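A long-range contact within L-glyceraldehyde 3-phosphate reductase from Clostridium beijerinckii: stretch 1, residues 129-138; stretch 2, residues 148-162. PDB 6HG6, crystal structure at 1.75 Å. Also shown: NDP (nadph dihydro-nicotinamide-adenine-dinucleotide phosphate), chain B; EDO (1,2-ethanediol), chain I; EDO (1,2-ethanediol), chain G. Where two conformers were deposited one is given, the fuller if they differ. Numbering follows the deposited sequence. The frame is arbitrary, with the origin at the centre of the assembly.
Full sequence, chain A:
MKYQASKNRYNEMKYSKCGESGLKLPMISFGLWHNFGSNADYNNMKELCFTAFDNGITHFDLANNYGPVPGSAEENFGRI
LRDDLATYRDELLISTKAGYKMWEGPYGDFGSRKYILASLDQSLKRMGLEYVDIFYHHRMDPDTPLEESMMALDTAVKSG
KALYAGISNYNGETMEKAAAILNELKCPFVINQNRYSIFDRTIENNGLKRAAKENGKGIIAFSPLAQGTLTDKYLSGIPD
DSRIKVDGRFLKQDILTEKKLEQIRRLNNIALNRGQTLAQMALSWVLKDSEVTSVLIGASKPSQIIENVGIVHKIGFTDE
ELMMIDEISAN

Stretch 1 (129-138) LEYVDIFYHH
Stretch 2, residues 148-162: ESMMALDTAVKSGKA

One backbone hydrogen bond crosses between the two stretches, at the parallel bridge; side-chain packing makes the rest of the contact. Val132 N donates to Lys161 O at 3.0 Å (N-H...O angle 156°). Around it Val132 and Ala162 form a parallel bridge, their CA atoms 4.9 Å apart, and two CA-H...O contacts flank the bond, Tyr131 CA to Lys161 O and Ala162 CA to Val132 O, both 3.2 Å. Val132 (phi/psi -96/156, chi1 m) and Ala162 (-148/139) are extended and place side chains on the same face, with Val132 CG2 4.1 Å from Ala162 CB.

The example illustrates how a helix packs on one strand, and the chain leaving it pairs with the residue just before the corner that leads into that strand. Helix 148-158 runs nearly antiparallel to strand 134-137 (166°), with axes 9.0 Å apart at closest approach. It ends in a Schellman motif: Gly160, at phi/psi 73/19, takes the positive phi that glycine tolerates best, and Lys161 N returns to Ala156 O at 3.0 Å. Lys161 (-97/-10) then leads into Ala162.

The chain turns a corner at Asp133 (-74/-42), and alternation along the strand sends Phe135 and His137 toward the helix, while Ile134 and Tyr136 point away. Phe135 (chi1 t, chi2 51°) fills the buried apolar space: its CD2 lies 3.7 Å from both Leu153 CD2 and Ala156 CB, and its CB 3.7 Å from Ala162 CB. Ala156 and Ala162 meet Phe135 through their methyl groups, at the same 3.7 Å as the end of Leu153; Leu153 (m, t) starts sideways but brings its end nearer.

Farther along, His137 (chi1 t, chi2 -149°) presents one ring face to Ser149, whose CB sits 4.1 Å from the ring centroid in a CH-pi contact. Met150 (m, m, chi3 94°) points away at CB, yet its flexible chain returns CE to 3.9 Å from His137 ND1. Altogether the two stretches bury 492 Å² between them, both sides summed.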

# COMPACT_ATOMS: atom_id res chain seq x y z
N LEU A 129 -11.79 0.21 16.12
CA LEU A 129 -12.68 0.56 14.99
C LEU A 129 -13.89 -0.38 14.96
O LEU A 129 -13.79 -1.55 15.42
CB LEU A 129 -11.95 0.41 13.65
CG LEU A 129 -10.83 1.41 13.35
CD1 LEU A 129 -10.07 1.01 12.10
CD2 LEU A 129 -11.37 2.81 13.29
N GLU A 130 -14.97 0.13 14.40
CA GLU A 130 -16.19 -0.65 14.11
C GLU A 130 -15.96 -1.44 12.82
O GLU A 130 -16.47 -2.56 12.69
CB GLU A 130 -17.38 0.29 14.00
CG GLU A 130 -18.71 -0.41 14.17
CD GLU A 130 -18.99 -1.00 15.55
OE1 GLU A 130 -18.43 -0.45 16.55
OE2 GLU A 130 -19.74 -2.03 15.61
N TYR A 131 -15.20 -0.88 11.88
CA TYR A 131 -14.91 -1.51 10.60
C TYR A 131 -13.66 -0.91 10.03
O TYR A 131 -13.33 0.20 10.36
CB TYR A 131 -16.05 -1.37 9.61
CG TYR A 131 -16.47 0.04 9.32
CD1 TYR A 131 -15.86 0.80 8.36
CD2 TYR A 131 -17.53 0.60 10.02
CE1 TYR A 131 -16.25 2.10 8.12
CE2 TYR A 131 -17.93 1.91 9.78
CZ TYR A 131 -17.27 2.67 8.84
OH TYR A 131 -17.69 3.95 8.57
N VAL A 132 -13.02 -1.67 9.18
CA VAL A 132 -11.95 -1.14 8.32
C VAL A 132 -12.59 -0.81 6.95
O VAL A 132 -13.63 -1.39 6.56
CB VAL A 132 -10.78 -2.11 8.15
CG1 VAL A 132 -10.01 -2.24 9.45
CG2 VAL A 132 -11.19 -3.46 7.57
N ASP A 133 -11.98 0.09 6.22
CA ASP A 133 -12.50 0.45 4.88
C ASP A 133 -12.21 -0.68 3.91
O ASP A 133 -13.08 -0.95 3.08
CB ASP A 133 -11.92 1.78 4.43
CG ASP A 133 -12.35 2.86 5.41
OD1 ASP A 133 -13.48 3.36 5.30
OD2 ASP A 133 -11.56 3.14 6.34
N ILE A 134 -11.00 -1.24 3.99
CA ILE A 134 -10.55 -2.32 3.09
C ILE A 134 -10.01 -3.43 3.97
O ILE A 134 -9.08 -3.19 4.76
CB ILE A 134 -9.52 -1.85 2.04
CG1 ILE A 134 -10.02 -0.61 1.29
CG2 ILE A 134 -9.22 -3.02 1.13
CD1 ILE A 134 -8.90 0.10 0.50
N PHE A 135 -10.47 -4.63 3.72
CA PHE A 135 -9.91 -5.81 4.39
C PHE A 135 -9.34 -6.74 3.32
O PHE A 135 -10.05 -7.16 2.43
CB PHE A 135 -10.97 -6.49 5.25
CG PHE A 135 -10.46 -7.70 5.99
CD1 PHE A 135 -9.32 -7.63 6.75
CD2 PHE A 135 -11.16 -8.89 5.96
CE1 PHE A 135 -8.87 -8.74 7.47
CE2 PHE A 135 -10.74 -9.97 6.72
CZ PHE A 135 -9.59 -9.91 7.44
N TYR A 136 -8.07 -7.07 3.47
CA TYR A 136 -7.35 -7.86 2.46
C TYR A 136 -7.02 -9.27 2.90
O TYR A 136 -6.64 -9.46 4.06
CB TYR A 136 -5.96 -7.27 2.24
CG TYR A 136 -5.88 -5.97 1.49
CD1 TYR A 136 -5.86 -4.76 2.16
CD2 TYR A 136 -5.66 -5.98 0.13
CE1 TYR A 136 -5.64 -3.57 1.49
CE2 TYR A 136 -5.48 -4.80 -0.56
CZ TYR A 136 -5.45 -3.60 0.12
OH TYR A 136 -5.26 -2.44 -0.57
N HIS A 137 -7.11 -10.20 1.95
CA HIS A 137 -6.39 -11.48 2.04
C HIS A 137 -4.94 -11.10 1.66
O HIS A 137 -4.70 -10.57 0.58
CB HIS A 137 -7.00 -12.58 1.20
CG HIS A 137 -6.36 -13.91 1.47
ND1 HIS A 137 -6.24 -14.89 0.50
CD2 HIS A 137 -5.80 -14.40 2.60
CE1 HIS A 137 -5.66 -15.96 1.01
NE2 HIS A 137 -5.36 -15.69 2.32
N HIS A 138 -4.01 -11.29 2.59
CA HIS A 138 -2.65 -10.72 2.52
C HIS A 138 -1.76 -11.40 1.47
O HIS A 138 -0.81 -10.78 1.01
CB HIS A 138 -2.05 -10.75 3.92
CG HIS A 138 -0.96 -9.77 4.16
ND1 HIS A 138 -0.49 -9.52 5.43
CD2 HIS A 138 -0.23 -8.99 3.32
CE1 HIS A 138 0.47 -8.64 5.37
NE2 HIS A 138 0.67 -8.31 4.09
N GLU A 148 -12.97 -20.55 0.10
CA GLU A 148 -12.99 -20.41 1.57
C GLU A 148 -12.42 -19.05 1.96
O GLU A 148 -13.04 -18.38 2.80
CB GLU A 148 -12.28 -21.55 2.29
CG GLU A 148 -12.25 -21.34 3.79
CD GLU A 148 -11.71 -22.53 4.60
OE1 GLU A 148 -11.66 -23.67 4.08
OE2 GLU A 148 -11.34 -22.29 5.76
N SER A 149 -11.26 -18.66 1.43
CA SER A 149 -10.62 -17.37 1.77
C SER A 149 -11.50 -16.21 1.30
O SER A 149 -11.70 -15.24 2.05
CB SER A 149 -9.22 -17.29 1.19
OG SER A 149 -8.46 -18.43 1.53
N MET A 150 -12.07 -16.32 0.12
CA MET A 150 -12.90 -15.23 -0.45
C MET A 150 -14.24 -15.15 0.32
O MET A 150 -14.69 -14.03 0.61
CB MET A 150 -13.13 -15.43 -1.95
CG MET A 150 -11.83 -15.30 -2.79
SD MET A 150 -10.88 -13.77 -2.51
CE MET A 150 -9.68 -14.29 -1.28
N MET A 151 -14.81 -16.28 0.70
CA MET A 151 -16.07 -16.26 1.51
C MET A 151 -15.79 -15.62 2.87
O MET A 151 -16.70 -15.00 3.43
CB MET A 151 -16.67 -17.66 1.64
CG MET A 151 -17.34 -18.10 0.38
SD MET A 151 -18.12 -19.74 0.51
CE MET A 151 -19.31 -19.28 1.77
N ALA A 152 -14.57 -15.76 3.41
CA ALA A 152 -14.18 -15.11 4.67
C ALA A 152 -14.18 -13.59 4.47
O ALA A 152 -14.71 -12.88 5.33
CB ALA A 152 -12.84 -15.64 5.15
N LEU A 153 -13.62 -13.08 3.36
CA LEU A 153 -13.66 -11.62 3.09
C LEU A 153 -15.13 -11.19 2.97
O LEU A 153 -15.54 -10.12 3.48
CB LEU A 153 -12.90 -11.30 1.81
CG LEU A 153 -11.41 -11.60 1.81
CD1 LEU A 153 -10.76 -11.06 0.56
CD2 LEU A 153 -10.75 -11.01 3.01
N ASP A 154 -15.93 -11.99 2.28
CA ASP A 154 -17.37 -11.68 2.10
C ASP A 154 -18.07 -11.61 3.47
O ASP A 154 -18.86 -10.69 3.72
CB ASP A 154 -18.03 -12.69 1.19
CG ASP A 154 -19.52 -12.43 1.02
OD1 ASP A 154 -19.87 -11.31 0.52
OD2 ASP A 154 -20.32 -13.32 1.42
N THR A 155 -17.79 -12.55 4.37
CA THR A 155 -18.37 -12.54 5.71
C THR A 155 -17.96 -11.24 6.42
O THR A 155 -18.82 -10.63 7.06
CB THR A 155 -17.94 -13.77 6.50
OG1 THR A 155 -18.52 -14.90 5.83
CG2 THR A 155 -18.38 -13.67 7.94
N ALA A 156 -16.71 -10.83 6.31
CA ALA A 156 -16.21 -9.56 6.89
C ALA A 156 -17.05 -8.37 6.39
O ALA A 156 -17.54 -7.57 7.22
CB ALA A 156 -14.77 -9.37 6.56
N VAL A 157 -17.27 -8.27 5.08
CA VAL A 157 -18.07 -7.16 4.51
C VAL A 157 -19.53 -7.29 4.93
O VAL A 157 -20.12 -6.31 5.39
CB VAL A 157 -17.90 -7.13 2.98
CG1 VAL A 157 -18.91 -6.21 2.37
CG2 VAL A 157 -16.47 -6.82 2.58
N LYS A 158 -20.14 -8.47 4.80
CA LYS A 158 -21.58 -8.62 5.09
C LYS A 158 -21.88 -8.50 6.58
O LYS A 158 -23.05 -8.23 6.92
CB LYS A 158 -22.08 -9.93 4.48
CG LYS A 158 -21.88 -9.97 2.97
CD LYS A 158 -22.56 -8.85 2.20
CE LYS A 158 -22.02 -8.81 0.78
NZ LYS A 158 -22.25 -10.08 0.07
N SER A 159 -20.88 -8.71 7.44
CA SER A 159 -20.98 -8.57 8.92
C SER A 159 -20.70 -7.12 9.34
O SER A 159 -20.63 -6.86 10.56
CB SER A 159 -20.04 -9.52 9.64
OG SER A 159 -18.70 -9.08 9.57
N GLY A 160 -20.48 -6.22 8.38
CA GLY A 160 -20.31 -4.79 8.66
C GLY A 160 -18.96 -4.47 9.29
O GLY A 160 -18.81 -3.34 9.85
N LYS A 161 -18.00 -5.38 9.16
CA LYS A 161 -16.64 -5.20 9.72
C LYS A 161 -15.66 -4.67 8.68
O LYS A 161 -14.52 -4.27 9.10
CB LYS A 161 -16.21 -6.51 10.37
CG LYS A 161 -16.96 -6.80 11.64
CD LYS A 161 -16.65 -8.15 12.18
CE LYS A 161 -17.40 -8.41 13.49
NZ LYS A 161 -17.11 -9.78 13.96
N ALA A 162 -16.04 -4.63 7.40
CA ALA A 162 -15.22 -4.11 6.30
C ALA A 162 -16.14 -3.49 5.26
O ALA A 162 -17.20 -4.05 5.05
CB ALA A 162 -14.37 -5.19 5.65
PA NDP B . 9.04 2.39 0.30
O1A NDP B . 9.58 1.51 -0.78
O2A NDP B . 8.33 3.68 0.07
O5B NDP B . 10.16 2.60 1.43
C5B NDP B . 9.87 3.44 2.58
C4B NDP B . 11.15 3.82 3.27
O4B NDP B . 12.01 4.46 2.30
C3B NDP B . 11.05 4.81 4.43
O3B NDP B . 10.81 4.19 5.70
C2B NDP B . 12.42 5.47 4.38
O2B NDP B . 13.34 4.57 5.00
C1B NDP B . 12.68 5.55 2.88
N9A NDP B . 12.20 6.75 2.22
C8A NDP B . 10.90 7.14 2.03
N7A NDP B . 10.78 8.25 1.34
C5A NDP B . 12.09 8.61 1.05
C6A NDP B . 12.63 9.70 0.33
N6A NDP B . 11.89 10.65 -0.24
N1A NDP B . 13.98 9.76 0.21
C2A NDP B . 14.72 8.79 0.78
N3A NDP B . 14.31 7.73 1.47
C4A NDP B . 12.97 7.69 1.57
O3 NDP B . 7.93 1.52 1.10
PN NDP B . 7.96 0.28 2.11
O1N NDP B . 8.21 0.84 3.48
O2N NDP B . 8.82 -0.83 1.59
O5D NDP B . 6.43 -0.19 2.02
C5D NDP B . 5.40 0.83 2.08
C4D NDP B . 4.12 0.22 2.59
O4D NDP B . 3.69 -0.81 1.68
C3D NDP B . 4.20 -0.52 3.93
O3D NDP B . 4.20 0.41 5.01
C2D NDP B . 2.93 -1.37 3.84
O2D NDP B . 1.80 -0.60 4.15
C1D NDP B . 2.92 -1.78 2.37
N1N NDP B . 3.52 -3.12 2.15
C2N NDP B . 2.71 -4.18 1.78
C3N NDP B . 3.14 -5.48 1.83
C7N NDP B . 2.19 -6.57 1.41
O7N NDP B . 1.00 -6.32 1.14
N7N NDP B . 2.68 -7.81 1.38
C4N NDP B . 4.54 -5.73 2.30
C5N NDP B . 5.38 -4.52 2.47
C6N NDP B . 4.87 -3.31 2.32
P2B NDP B . 14.60 5.22 5.76
O1X NDP B . 14.33 6.61 6.30
O2X NDP B . 14.90 4.23 6.88
O3X NDP B . 15.67 5.21 4.68
C1 EDO I . -25.47 -6.10 5.16
O1 EDO I . -24.09 -6.28 4.83
C2 EDO I . -26.21 -7.35 5.46
O2 EDO I . -25.44 -8.40 6.03
C1 EDO G . -14.71 4.53 15.25
O1 EDO G . -15.12 3.43 14.45
C2 EDO G . -13.63 5.34 14.65
O2 EDO G . -12.70 5.86 15.59